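Local coordinates for protein 2-hydroxyisobutyryl-CoA mutase large subunit (Aquincola tertiaricarbonis, PDB 4R3U) that catalyses, together with its small cobalamin-binding partner, the isomerization of 2-hydroxyisobutyryl-CoA and (S)-3-hydroxybutyryl-CoA, at residues I250-Y255 against A269-N274; L296-V301 against M336-H341; A519-M524 against I544-A549. All coordinates share one frame; numbering follows the deposited sequence.

Contact 1: I250-Y255 against A269-N274. With 3HC (3-hydroxybutanoyl-coenzyme A), chain E.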
loop_
_atom_site.group_PDB
_atom_site.type_symbol
_atom_site.label_atom_id
_atom_site.label_comp_id
_atom_site.label_asym_id
_atom_site.label_seq_id
_atom_site.Cartn_x
_atom_site.Cartn_y
_atom_site.Cartn_z
ATOM N N ILE A 250 11.810 7.523 -27.866
ATOM C CA ILE A 250 12.057 6.170 -27.372
ATOM C C ILE A 250 11.924 6.148 -25.863
ATOM O O ILE A 250 12.111 7.152 -25.187
ATOM C CB ILE A 250 13.497 5.727 -27.799
ATOM C CG1 ILE A 250 13.749 4.215 -27.555
ATOM C CG2 ILE A 250 14.610 6.633 -27.154
ATOM C CD1 ILE A 250 15.071 3.650 -28.145
ATOM N N ASN A 251 11.643 4.979 -25.356
ATOM C CA ASN A 251 11.644 4.571 -23.984
ATOM C C ASN A 251 12.481 3.318 -24.057
ATOM O O ASN A 251 11.985 2.275 -24.535
ATOM C CB ASN A 251 10.234 4.231 -23.485
ATOM C CG ASN A 251 9.562 5.333 -22.723
ATOM O OD1 ASN A 251 9.993 6.489 -22.659
ATOM N ND2 ASN A 251 8.465 5.003 -22.150
ATOM N N ILE A 252 13.796 3.453 -23.709
ATOM C CA ILE A 252 14.749 2.340 -23.620
ATOM C C ILE A 252 14.243 1.578 -22.389
ATOM O O ILE A 252 14.225 2.124 -21.288
ATOM C CB ILE A 252 16.220 2.824 -23.525
ATOM C CG1 ILE A 252 16.547 3.795 -24.676
ATOM C CG2 ILE A 252 17.188 1.638 -23.527
ATOM C CD1 ILE A 252 17.662 4.812 -24.424
ATOM N N SER A 253 13.718 0.375 -22.611
ATOM C CA SER A 253 12.968 -0.379 -21.607
ATOM C C SER A 253 13.609 -1.542 -20.861
ATOM O O SER A 253 14.244 -2.410 -21.447
ATOM C CB SER A 253 11.606 -0.796 -22.161
ATOM O OG SER A 253 11.033 0.173 -23.023
ATOM N N GLY A 254 13.338 -1.582 -19.569
ATOM C CA GLY A 254 13.772 -2.659 -18.685
ATOM C C GLY A 254 12.596 -3.494 -18.211
ATOM O O GLY A 254 12.760 -4.685 -17.921
ATOM N N TYR A 255 11.388 -2.865 -18.189
ATOM C CA TYR A 255 10.147 -3.500 -17.781
ATOM C C TYR A 255 9.964 -4.940 -18.323
ATOM O O TYR A 255 9.725 -5.883 -17.556
ATOM C CB TYR A 255 8.927 -2.613 -18.142
ATOM C CG TYR A 255 7.610 -3.194 -17.650
ATOM C CD1 TYR A 255 7.178 -2.988 -16.339
ATOM C CD2 TYR A 255 6.835 -4.014 -18.471
ATOM C CE1 TYR A 255 6.024 -3.598 -15.849
ATOM C CE2 TYR A 255 5.671 -4.622 -17.996
ATOM C CZ TYR A 255 5.267 -4.413 -16.682
ATOM O OH TYR A 255 4.113 -5.003 -16.206
ATOM N N ALA A 269 21.050 -3.277 -16.015
ATOM C CA ALA A 269 22.237 -3.431 -16.866
ATOM C C ALA A 269 21.960 -3.680 -18.336
ATOM O O ALA A 269 22.629 -3.085 -19.164
ATOM C CB ALA A 269 23.149 -4.508 -16.308
ATOM N N PHE A 270 20.971 -4.536 -18.676
ATOM C CA PHE A 270 20.654 -4.832 -20.086
ATOM C C PHE A 270 20.009 -3.638 -20.806
ATOM O O PHE A 270 20.237 -3.466 -22.004
ATOM C CB PHE A 270 19.834 -6.128 -20.231
ATOM C CG PHE A 270 20.442 -7.406 -19.672
ATOM C CD1 PHE A 270 21.768 -7.443 -19.241
ATOM C CD2 PHE A 270 19.701 -8.577 -19.613
ATOM C CE1 PHE A 270 22.324 -8.615 -18.743
ATOM C CE2 PHE A 270 20.281 -9.760 -19.158
ATOM C CZ PHE A 270 21.577 -9.765 -18.708
ATOM N N THR A 271 19.291 -2.774 -20.061
ATOM C CA THR A 271 18.678 -1.560 -20.589
ATOM C C THR A 271 19.784 -0.554 -20.900
ATOM O O THR A 271 19.768 0.075 -21.976
ATOM C CB THR A 271 17.622 -1.002 -19.622
ATOM O OG1 THR A 271 16.693 -2.030 -19.318
ATOM C CG2 THR A 271 16.862 0.184 -20.204
ATOM N N LEU A 272 20.753 -0.422 -19.978
ATOM C CA LEU A 272 21.903 0.443 -20.199
ATOM C C LEU A 272 22.773 -0.047 -21.365
ATOM O O LEU A 272 23.233 0.781 -22.156
ATOM C CB LEU A 272 22.696 0.672 -18.912
ATOM C CG LEU A 272 21.967 1.531 -17.866
ATOM C CD1 LEU A 272 22.828 1.759 -16.656
ATOM C CD2 LEU A 272 21.496 2.869 -18.451
ATOM N N ALA A 273 22.899 -1.390 -21.544
ATOM C CA ALA A 273 23.634 -1.997 -22.678
ATOM C C ALA A 273 23.007 -1.560 -24.010
ATOM O O ALA A 273 23.724 -1.200 -24.945
ATOM C CB ALA A 273 23.646 -3.517 -22.553
ATOM N N ASN A 274 21.663 -1.543 -24.062
ATOM C CA ASN A 274 20.851 -1.117 -25.208
ATOM C C ASN A 274 21.019 0.378 -25.480
ATOM O O ASN A 274 21.189 0.762 -26.642
ATOM C CB ASN A 274 19.382 -1.485 -24.992
ATOM C CG ASN A 274 19.101 -2.962 -25.204
ATOM O OD1 ASN A 274 19.911 -3.703 -25.781
ATOM N ND2 ASN A 274 17.909 -3.413 -24.822
HETATM N N1A 3HC E . 9.517 21.308 -12.435
HETATM C C2A 3HC E . 9.412 22.040 -13.719
HETATM N N3A 3HC E . 8.992 21.168 -14.823
HETATM C C4A 3HC E . 8.731 19.852 -14.630
HETATM C C5A 3HC E . 8.860 19.268 -13.420
HETATM C C6A 3HC E . 9.267 19.990 -12.352
HETATM N N6A 3HC E . 9.379 19.357 -11.184
HETATM N N7A 3HC E . 8.521 17.983 -13.562
HETATM C C8A 3HC E . 8.182 17.779 -14.832
HETATM N N9A 3HC E . 8.341 18.920 -15.496
HETATM C C1B 3HC E . 8.097 19.212 -16.941
HETATM C C2B 3HC E . 9.032 18.449 -17.856
HETATM O O2B 3HC E . 10.263 19.151 -18.061
HETATM C C3B 3HC E . 8.214 18.347 -19.132
HETATM O O3B 3HC E . 8.304 19.571 -19.903
HETATM P P3B 3HC E . 8.533 19.598 -21.501
HETATM O O7A 3HC E . 7.349 18.884 -22.020
HETATM O O8A 3HC E . 8.547 21.056 -21.778
HETATM O O9A 3HC E . 9.834 18.909 -21.650
HETATM C C4B 3HC E . 6.782 18.212 -18.625
HETATM O O4B 3HC E . 6.759 18.783 -17.281
HETATM C C5B 3HC E . 6.325 16.743 -18.636
HETATM O O5B 3HC E . 6.979 16.012 -17.576
HETATM P P1A 3HC E . 7.993 14.762 -17.830
HETATM O O1A 3HC E . 8.636 14.842 -19.170
HETATM O O2A 3HC E . 8.859 14.627 -16.647
HETATM O O3A 3HC E . 6.866 13.571 -17.740
HETATM P P2A 3HC E . 6.116 12.822 -18.971
HETATM O O4A 3HC E . 5.153 11.872 -18.395
HETATM O O5A 3HC E . 5.639 13.792 -19.988
HETATM O O6A 3HC E . 7.330 12.034 -19.609
HETATM C CBP 3HC E . 8.790 10.162 -20.094
HETATM C CCP 3HC E . 7.990 10.908 -19.005
HETATM C CDP 3HC E . 9.927 11.100 -20.522
HETATM C CEP 3HC E . 9.423 8.903 -19.489
HETATM C CAP 3HC E . 7.888 9.819 -21.327
HETATM O OAP 3HC E . 8.600 9.236 -22.441
HETATM C C9P 3HC E . 6.556 9.071 -21.029
HETATM O O9P 3HC E . 5.526 9.688 -20.752
HETATM N N8P 3HC E . 6.577 7.738 -21.189
HETATM C C7P 3HC E . 5.364 6.932 -21.006
HETATM C C6P 3HC E . 5.598 5.509 -21.491
HETATM C C5P 3HC E . 4.394 4.599 -21.225
HETATM O O5P 3HC E . 3.404 4.973 -20.591
HETATM N N4P 3HC E . 4.537 3.378 -21.752
HETATM C C3P 3HC E . 3.524 2.343 -21.604
HETATM C C2P 3HC E . 4.209 1.012 -21.757
HETATM S S1P 3HC E . 3.058 -0.372 -21.495
HETATM C C1 3HC E . 4.229 -1.703 -21.811
HETATM O O1 3HC E . 5.060 -1.681 -22.717
HETATM C C2 3HC E . 4.218 -2.877 -20.817
HETATM C C3 3HC E . 3.061 -3.846 -21.071
HETATM O O3 3HC E . 1.829 -3.137 -21.004
HETATM C C4 3HC E . 3.205 -4.548 -22.430
HETATM O O HOH W 1 16.192 -1.911 -23.466
#

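Contact 2: L296-V301 against M336-H341. With 3HC (3-hydroxybutanoyl-coenzyme A), chain E.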
loop_
_atom_site.group_PDB
_atom_site.type_symbol
_atom_site.label_atom_id
_atom_site.label_comp_id
_atom_site.label_asym_id
_atom_site.label_seq_id
_atom_site.Cartn_x
_atom_site.Cartn_y
_atom_site.Cartn_z
ATOM N N LEU A 296 16.115 11.495 -24.739
ATOM C CA LEU A 296 16.066 10.049 -24.542
ATOM C C LEU A 296 15.316 9.824 -23.233
ATOM O O LEU A 296 15.346 10.681 -22.339
ATOM C CB LEU A 296 17.484 9.442 -24.428
ATOM C CG LEU A 296 18.378 9.443 -25.668
ATOM C CD1 LEU A 296 19.803 9.072 -25.296
ATOM C CD2 LEU A 296 17.842 8.496 -26.736
ATOM N N ALA A 297 14.639 8.688 -23.118
ATOM C CA ALA A 297 13.862 8.322 -21.932
ATOM C C ALA A 297 13.871 6.810 -21.780
ATOM O O ALA A 297 14.250 6.077 -22.711
ATOM C CB ALA A 297 12.432 8.857 -22.037
ATOM N N PHE A 298 13.484 6.348 -20.594
ATOM C CA PHE A 298 13.489 4.934 -20.195
ATOM C C PHE A 298 12.150 4.470 -19.638
ATOM O O PHE A 298 11.256 5.280 -19.364
ATOM C CB PHE A 298 14.600 4.712 -19.152
ATOM C CG PHE A 298 15.978 4.992 -19.681
ATOM C CD1 PHE A 298 16.471 6.295 -19.737
ATOM C CD2 PHE A 298 16.771 3.964 -20.169
ATOM C CE1 PHE A 298 17.726 6.560 -20.287
ATOM C CE2 PHE A 298 18.043 4.232 -20.696
ATOM C CZ PHE A 298 18.502 5.525 -20.758
ATOM N N PHE A 299 12.016 3.156 -19.485
ATOM C CA PHE A 299 10.823 2.529 -18.927
ATOM C C PHE A 299 11.257 1.354 -18.058
ATOM O O PHE A 299 11.868 0.397 -18.539
ATOM C CB PHE A 299 9.842 2.118 -20.058
ATOM C CG PHE A 299 8.677 1.213 -19.702
ATOM C CD1 PHE A 299 7.996 1.359 -18.495
ATOM C CD2 PHE A 299 8.215 0.270 -20.605
ATOM C CE1 PHE A 299 6.913 0.548 -18.183
ATOM C CE2 PHE A 299 7.109 -0.536 -20.299
ATOM C CZ PHE A 299 6.447 -0.374 -19.099
ATOM N N PHE A 300 10.965 1.447 -16.761
ATOM C CA PHE A 300 11.323 0.400 -15.788
ATOM C C PHE A 300 10.119 -0.122 -15.002
ATOM O O PHE A 300 9.099 0.548 -14.900
ATOM C CB PHE A 300 12.430 0.904 -14.835
ATOM C CG PHE A 300 13.715 1.223 -15.564
ATOM C CD1 PHE A 300 14.481 0.207 -16.143
ATOM C CD2 PHE A 300 14.141 2.544 -15.713
ATOM C CE1 PHE A 300 15.650 0.508 -16.844
ATOM C CE2 PHE A 300 15.317 2.839 -16.400
ATOM C CZ PHE A 300 16.058 1.824 -16.975
ATOM N N VAL A 301 10.252 -1.311 -14.448
ATOM C CA VAL A 301 9.238 -1.904 -13.581
ATOM C C VAL A 301 9.507 -1.407 -12.140
ATOM O O VAL A 301 10.637 -1.004 -11.813
ATOM C CB VAL A 301 9.288 -3.487 -13.641
ATOM C CG1 VAL A 301 10.557 -4.041 -12.990
ATOM C CG2 VAL A 301 8.055 -4.116 -13.026
ATOM N N MET A 336 22.516 14.085 -19.217
ATOM C CA MET A 336 22.918 13.216 -18.119
ATOM C C MET A 336 21.757 12.901 -17.148
ATOM O O MET A 336 21.892 11.976 -16.333
ATOM C CB MET A 336 24.163 13.792 -17.411
ATOM C CG MET A 336 25.328 14.044 -18.368
ATOM S SD MET A 336 26.515 15.250 -17.741
ATOM C CE MET A 336 26.601 16.316 -19.105
ATOM N N ARG A 337 20.609 13.625 -17.262
ATOM C CA ARG A 337 19.452 13.350 -16.411
ATOM C C ARG A 337 18.471 12.318 -16.983
ATOM O O ARG A 337 17.813 12.568 -17.998
ATOM C CB ARG A 337 18.781 14.600 -15.782
ATOM C CG ARG A 337 18.193 15.625 -16.737
ATOM C CD ARG A 337 16.681 15.527 -16.870
ATOM N NE ARG A 337 16.167 16.277 -18.033
ATOM C CZ ARG A 337 16.112 15.804 -19.284
ATOM N NH1 ARG A 337 16.559 14.586 -19.562
ATOM N NH2 ARG A 337 15.610 16.548 -20.262
ATOM N N LEU A 338 18.413 11.137 -16.330
ATOM C CA LEU A 338 17.544 10.030 -16.708
ATOM C C LEU A 338 16.115 10.336 -16.308
ATOM O O LEU A 338 15.845 10.639 -15.148
ATOM C CB LEU A 338 18.033 8.702 -16.060
ATOM C CG LEU A 338 17.311 7.405 -16.445
ATOM C CD1 LEU A 338 18.281 6.254 -16.555
ATOM C CD2 LEU A 338 16.209 7.061 -15.439
ATOM N N ARG A 339 15.216 10.265 -17.279
ATOM C CA ARG A 339 13.780 10.448 -17.097
ATOM C C ARG A 339 13.194 9.074 -17.410
ATOM O O ARG A 339 13.651 8.423 -18.363
ATOM C CB ARG A 339 13.183 11.519 -18.055
ATOM C CG ARG A 339 13.718 12.950 -17.881
ATOM C CD ARG A 339 13.216 13.849 -18.990
ATOM N NE ARG A 339 13.491 13.247 -20.298
ATOM C CZ ARG A 339 12.725 13.363 -21.376
ATOM N NH1 ARG A 339 11.620 14.094 -21.342
ATOM N NH2 ARG A 339 13.060 12.751 -22.495
ATOM N N PHE A 340 12.223 8.608 -16.590
ATOM C CA PHE A 340 11.631 7.287 -16.795
ATOM C C PHE A 340 10.155 7.156 -16.443
ATOM O O PHE A 340 9.660 7.818 -15.526
ATOM C CB PHE A 340 12.470 6.163 -16.127
ATOM C CG PHE A 340 12.327 6.008 -14.627
ATOM C CD1 PHE A 340 12.995 6.866 -13.751
ATOM C CD2 PHE A 340 11.576 4.966 -14.085
ATOM C CE1 PHE A 340 12.905 6.686 -12.362
ATOM C CE2 PHE A 340 11.456 4.814 -12.695
ATOM C CZ PHE A 340 12.130 5.663 -11.846
ATOM N N HIS A 341 9.457 6.303 -17.225
ATOM C CA HIS A 341 8.089 5.899 -16.980
ATOM C C HIS A 341 8.256 4.617 -16.183
ATOM O O HIS A 341 9.218 3.861 -16.388
ATOM C CB HIS A 341 7.332 5.590 -18.280
ATOM C CG HIS A 341 5.982 4.943 -18.054
ATOM N ND1 HIS A 341 4.904 5.655 -17.548
ATOM C CD2 HIS A 341 5.597 3.663 -18.229
ATOM C CE1 HIS A 341 3.919 4.799 -17.435
ATOM N NE2 HIS A 341 4.275 3.594 -17.850
HETATM N N1A 3HC E . 9.517 21.308 -12.435
HETATM C C2A 3HC E . 9.412 22.040 -13.719
HETATM N N3A 3HC E . 8.992 21.168 -14.823
HETATM C C4A 3HC E . 8.731 19.852 -14.630
HETATM C C5A 3HC E . 8.860 19.268 -13.420
HETATM C C6A 3HC E . 9.267 19.990 -12.352
HETATM N N6A 3HC E . 9.379 19.357 -11.184
HETATM N N7A 3HC E . 8.521 17.983 -13.562
HETATM C C8A 3HC E . 8.182 17.779 -14.832
HETATM N N9A 3HC E . 8.341 18.920 -15.496
HETATM C C1B 3HC E . 8.097 19.212 -16.941
HETATM C C2B 3HC E . 9.032 18.449 -17.856
HETATM O O2B 3HC E . 10.263 19.151 -18.061
HETATM C C3B 3HC E . 8.214 18.347 -19.132
HETATM O O3B 3HC E . 8.304 19.571 -19.903
HETATM P P3B 3HC E . 8.533 19.598 -21.501
HETATM O O7A 3HC E . 7.349 18.884 -22.020
HETATM O O8A 3HC E . 8.547 21.056 -21.778
HETATM O O9A 3HC E . 9.834 18.909 -21.650
HETATM C C4B 3HC E . 6.782 18.212 -18.625
HETATM O O4B 3HC E . 6.759 18.783 -17.281
HETATM C C5B 3HC E . 6.325 16.743 -18.636
HETATM O O5B 3HC E . 6.979 16.012 -17.576
HETATM P P1A 3HC E . 7.993 14.762 -17.830
HETATM O O1A 3HC E . 8.636 14.842 -19.170
HETATM O O2A 3HC E . 8.859 14.627 -16.647
HETATM O O3A 3HC E . 6.866 13.571 -17.740
HETATM P P2A 3HC E . 6.116 12.822 -18.971
HETATM O O4A 3HC E . 5.153 11.872 -18.395
HETATM O O5A 3HC E . 5.639 13.792 -19.988
HETATM O O6A 3HC E . 7.330 12.034 -19.609
HETATM C CBP 3HC E . 8.790 10.162 -20.094
HETATM C CCP 3HC E . 7.990 10.908 -19.005
HETATM C CDP 3HC E . 9.927 11.100 -20.522
HETATM C CEP 3HC E . 9.423 8.903 -19.489
HETATM C CAP 3HC E . 7.888 9.819 -21.327
HETATM O OAP 3HC E . 8.600 9.236 -22.441
HETATM C C9P 3HC E . 6.556 9.071 -21.029
HETATM O O9P 3HC E . 5.526 9.688 -20.752
HETATM N N8P 3HC E . 6.577 7.738 -21.189
HETATM C C7P 3HC E . 5.364 6.932 -21.006
HETATM C C6P 3HC E . 5.598 5.509 -21.491
HETATM C C5P 3HC E . 4.394 4.599 -21.225
HETATM O O5P 3HC E . 3.404 4.973 -20.591
HETATM N N4P 3HC E . 4.537 3.378 -21.752
HETATM C C3P 3HC E . 3.524 2.343 -21.604
HETATM C C2P 3HC E . 4.209 1.012 -21.757
HETATM S S1P 3HC E . 3.058 -0.372 -21.495
HETATM C C1 3HC E . 4.229 -1.703 -21.811
HETATM O O1 3HC E . 5.060 -1.681 -22.717
HETATM C C2 3HC E . 4.218 -2.877 -20.817
HETATM C C3 3HC E . 3.061 -3.846 -21.071
HETATM O O3 3HC E . 1.829 -3.137 -21.004
HETATM C C4 3HC E . 3.205 -4.548 -22.430
#

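Contact 3: A519-M524 against I544-A549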
loop_
_atom_site.group_PDB
_atom_site.type_symbol
_atom_site.label_atom_id
_atom_site.label_comp_id
_atom_site.label_asym_id
_atom_site.label_seq_id
_atom_site.Cartn_x
_atom_site.Cartn_y
_atom_site.Cartn_z
ATOM N N ALA A 519 -2.168 4.849 -57.554
ATOM C CA ALA A 519 -0.976 5.135 -58.352
ATOM C C ALA A 519 0.067 5.923 -57.554
ATOM O O ALA A 519 1.221 5.501 -57.527
ATOM C CB ALA A 519 -1.366 5.893 -59.615
ATOM N N LYS A 520 -0.349 7.032 -56.877
ATOM C CA LYS A 520 0.512 7.896 -56.061
ATOM C C LYS A 520 1.066 7.160 -54.831
ATOM O O LYS A 520 2.250 7.312 -54.527
ATOM C CB LYS A 520 -0.217 9.193 -55.673
ATOM C CG LYS A 520 0.671 10.242 -55.007
ATOM C CD LYS A 520 0.232 11.671 -55.350
ATOM C CE LYS A 520 0.820 12.748 -54.447
ATOM N NZ LYS A 520 2.314 12.797 -54.442
ATOM N N VAL A 521 0.226 6.346 -54.145
ATOM C CA VAL A 521 0.629 5.551 -52.988
ATOM C C VAL A 521 1.658 4.470 -53.413
ATOM O O VAL A 521 2.695 4.315 -52.758
ATOM C CB VAL A 521 -0.605 4.977 -52.207
ATOM C CG1 VAL A 521 -0.199 3.952 -51.125
ATOM C CG2 VAL A 521 -1.432 6.098 -51.584
ATOM N N GLN A 522 1.392 3.762 -54.523
ATOM C CA GLN A 522 2.313 2.731 -55.026
ATOM C C GLN A 522 3.673 3.279 -55.411
ATOM O O GLN A 522 4.689 2.654 -55.095
ATOM C CB GLN A 522 1.690 1.902 -56.157
ATOM C CG GLN A 522 0.548 0.986 -55.687
ATOM C CD GLN A 522 0.912 0.094 -54.539
ATOM O OE1 GLN A 522 1.973 -0.553 -54.507
ATOM N NE2 GLN A 522 0.037 0.055 -53.559
ATOM N N ALA A 523 3.686 4.471 -56.042
ATOM C CA ALA A 523 4.896 5.201 -56.447
ATOM C C ALA A 523 5.706 5.631 -55.210
ATOM O O ALA A 523 6.932 5.495 -55.197
ATOM C CB ALA A 523 4.513 6.420 -57.265
ATOM N N MET A 524 5.005 6.115 -54.154
ATOM C CA MET A 524 5.605 6.553 -52.905
ATOM C C MET A 524 6.218 5.357 -52.156
ATOM O O MET A 524 7.207 5.541 -51.446
ATOM C CB MET A 524 4.561 7.244 -52.029
ATOM C CG MET A 524 4.345 8.706 -52.329
ATOM S SD MET A 524 3.131 9.430 -51.179
ATOM C CE MET A 524 3.317 11.147 -51.573
ATOM N N ILE A 544 5.517 9.804 -43.449
ATOM C CA ILE A 544 4.518 10.844 -43.139
ATOM C C ILE A 544 3.646 11.097 -44.398
ATOM O O ILE A 544 2.418 11.102 -44.288
ATOM C CB ILE A 544 5.113 12.161 -42.512
ATOM C CG1 ILE A 544 5.870 11.877 -41.194
ATOM C CG2 ILE A 544 4.012 13.204 -42.245
ATOM C CD1 ILE A 544 6.908 12.938 -40.804
ATOM N N GLU A 545 4.268 11.213 -45.593
ATOM C CA GLU A 545 3.529 11.411 -46.844
ATOM C C GLU A 545 2.659 10.210 -47.218
ATOM O O GLU A 545 1.508 10.374 -47.641
ATOM C CB GLU A 545 4.463 11.811 -47.984
ATOM C CG GLU A 545 4.907 13.268 -47.914
ATOM C CD GLU A 545 3.789 14.282 -47.725
ATOM O OE1 GLU A 545 2.882 14.323 -48.587
ATOM O OE2 GLU A 545 3.783 14.981 -46.682
ATOM N N LEU A 546 3.184 9.010 -46.970
ATOM C CA LEU A 546 2.498 7.751 -47.226
ATOM C C LEU A 546 1.203 7.597 -46.426
ATOM O O LEU A 546 0.142 7.418 -47.029
ATOM C CB LEU A 546 3.437 6.566 -46.964
ATOM C CG LEU A 546 4.343 6.150 -48.131
ATOM C CD1 LEU A 546 5.513 5.320 -47.628
ATOM C CD2 LEU A 546 3.551 5.403 -49.210
ATOM N N VAL A 547 1.286 7.655 -45.086
ATOM C CA VAL A 547 0.122 7.581 -44.170
ATOM C C VAL A 547 -0.973 8.628 -44.530
ATOM O O VAL A 547 -2.166 8.280 -44.577
ATOM C CB VAL A 547 0.499 7.565 -42.658
ATOM C CG1 VAL A 547 1.459 6.418 -42.348
ATOM C CG2 VAL A 547 1.068 8.898 -42.179
ATOM N N LYS A 548 -0.535 9.873 -44.884
ATOM C CA LYS A 548 -1.385 10.981 -45.329
ATOM C C LYS A 548 -2.124 10.575 -46.593
ATOM O O LYS A 548 -3.333 10.818 -46.703
ATOM C CB LYS A 548 -0.546 12.241 -45.622
ATOM C CG LYS A 548 -0.337 13.131 -44.420
ATOM C CD LYS A 548 0.742 14.158 -44.655
ATOM C CE LYS A 548 0.643 15.315 -43.685
ATOM N NZ LYS A 548 1.643 16.380 -43.993
ATOM N N ALA A 549 -1.390 9.944 -47.542
ATOM C CA ALA A 549 -1.909 9.537 -48.840
ATOM C C ALA A 549 -2.924 8.370 -48.793
ATOM O O ALA A 549 -3.582 8.080 -49.797
ATOM C CB ALA A 549 -0.751 9.240 -49.785
#

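Contact 1: I250-Y255 against A269-N274
Just beyond strand 252-253, Gly254 comes nearest helix 264-283 at Thr271, CA to CA 5.4 Å, and no hydrogen bond passes directly between the two segments. Gly254 has no side chain, and Thr271 OG1 sits 3.1 Å from its CA. This hydroxyl is hydrogen-bonded to the carbonyl oxygen of Glu267, one turn earlier in its own helix, a bond consistent with fixing the rotation of the side chain: CG2, anti to the backbone N, lies against Ile252 CG2 at 3.6 Å, while OG1 faces Gly254. The same Ile252 methyl lies 3.4 Å from Thr271 O and also reaches Asn274 CB, so one branch of the isoleucine packs against two helix residues about one turn apart. A water completes the interface: it donates to Ser253 O (2.8 Å) and accepts from Asn274 ND2 (2.7 Å), joining a strand carbonyl to the side-chain amide of Asn274. Ser253 points away from the helix, and its OG turns back to Asn251 O at 2.8 Å, reaching it from above the carbonyl plane. The residues flanking the strand reach the substrate: Asn251 is a binding residue for (3S)-3-hydroxybutanoyl-CoA, and Tyr255 CE2 approaches C2 of the bound acyl group at 3.6 Å. A short strand backed by a helix, with flanking residues that line the ligand pocket, is characteristic of the TIM-barrel domain of acyl-CoA mutases.

Contact 2: L296-V301 against M336-H341
Phe298 and Phe340, and after them Phe299 and His341, pair as parallel strand neighbours through a ladder of backbone hydrogen bonds. Phe298 N donates to Arg339 O, His341 N donates to Phe298 O, and Phe300 N donates to His341 O at 3.0 Å. CA-H...O contacts flank them, such as Phe299 CA with His341 O.

Apolar and aromatic packing fills the face that carries Phe298 and Phe340. Leu338 crosses Phe298 at about a right angle and lays CD1 over one ring face, a CH-pi contact 3.9 Å from CD1 to the Phe298 ring centroid. The Phe340 ring receives the edge of Phe300 in an offset edge-to-face pair with planes at 63°; Phe300 CD2 and Phe340 CD2 are 3.9 Å apart. On the other face, His341 and Phe299, each with CG anti to its backbone N, run side by side, His341 CD2 to Phe299 CD1 at 3.3 Å, with the planes inclined at 45°.

Strand 298-302, helix 306-327 and strand 340-344 form a beta-alpha-beta unit of the barrel, and from its helix Phe313 stacks on Phe340 while Tyr320 meets Phe298 edge-to-face.

Among the polar side-chain bonds, Arg339 NH2 donates to Leu296 O at 3.1 Å, with the oxygen in the guanidinium plane but the nitrogen well above the carbonyl plane. Arg339 NH2 also hydrogen-bonds Asn248 OD1, and His341 ND1 is hydrogen-bonded to Ser375 OG.

The ligand meets both strands. One guanidinium face of Arg339 is laid against the ligand methyl CDP, 3.5 Å from Arg339 NH1. Ligand oxygen O5P sits over the centre of the imidazole face of His341. Farther along, thioester oxygen O1 lies 3.4 Å from Phe299 CE2.

Contact 3: A519-M524 against I544-A549
Ala549 N donates to Glu545 O at 2.9 Å, and this ordinary helical bond sets the two residues one turn apart on the helix face that receives Met524. The Met524 side chain is the main bridge between the helices. Its CG stands anti to the carbonyl carbon (chi1 -84°), and beyond it the chain is extended, so that SD and CE are carried over the opposing helix. SD passes 4.1 Å from Ala549 CB and also nears the Glu545 carbonyl group, while the terminal methyl CE rests 3.8 Å from Glu545 CB, the two side chains meeting at a slant. Nearer the backbone, Met524 CB is touched by Leu546 CD2 at 3.5 Å. That same methyl reaches Val521 O, and so lies against the turn between Val521 and Met524. Val521 closes the other end of the contact: its CG2 branch meets Ala549 CB at 3.7 Å and Ala549 O at 3.4 Å.

No hydrogen bond crosses between the helices, and the charged groups lie at the margin. Lys548 NZ makes a long salt bridge of 3.7 Å to Glu545 OE2 and a second one to Glu195 of helix 183-196, tying helix 540-549 to its neighbour. Leu546 also touches Leu525 and Leu528, farther along helix 518-532, and Ile556 of the next helix.

The axes of the segments 519-524 and 544-549 approach to 9.9 Å and run antiparallel at 158°. Helices 518-532 and 540-549 follow each other directly in the chain, and the pair is a helical hairpin joined by plain apolar packing, away from the substrate and cobalamin sites.

Contacts 1 and 2 belong to the buried heart of the barrel, their centres 9 Å apart, whereas the centre of contact 3 lies about 34 Å from that of contact 1, towards the periphery of the chain. The first two share a sheet: strand 252-253 runs beside strand 298-302, with probable hydrogen bonds from Gly254 N to Phe299 O and from Ile252 N to Ala297 O. The Tyr255 and Phe299 rings also meet, and both contacts touch the same acyl-CoA. Their chemistry differs: contact 1 is helix-on-strand packing with a bridging water, contact 2 a parallel ladder with aromatic rings. Contact 3 joins only helices, through aliphatic and methionine side chains, with its charged groups beside, not within, the packing.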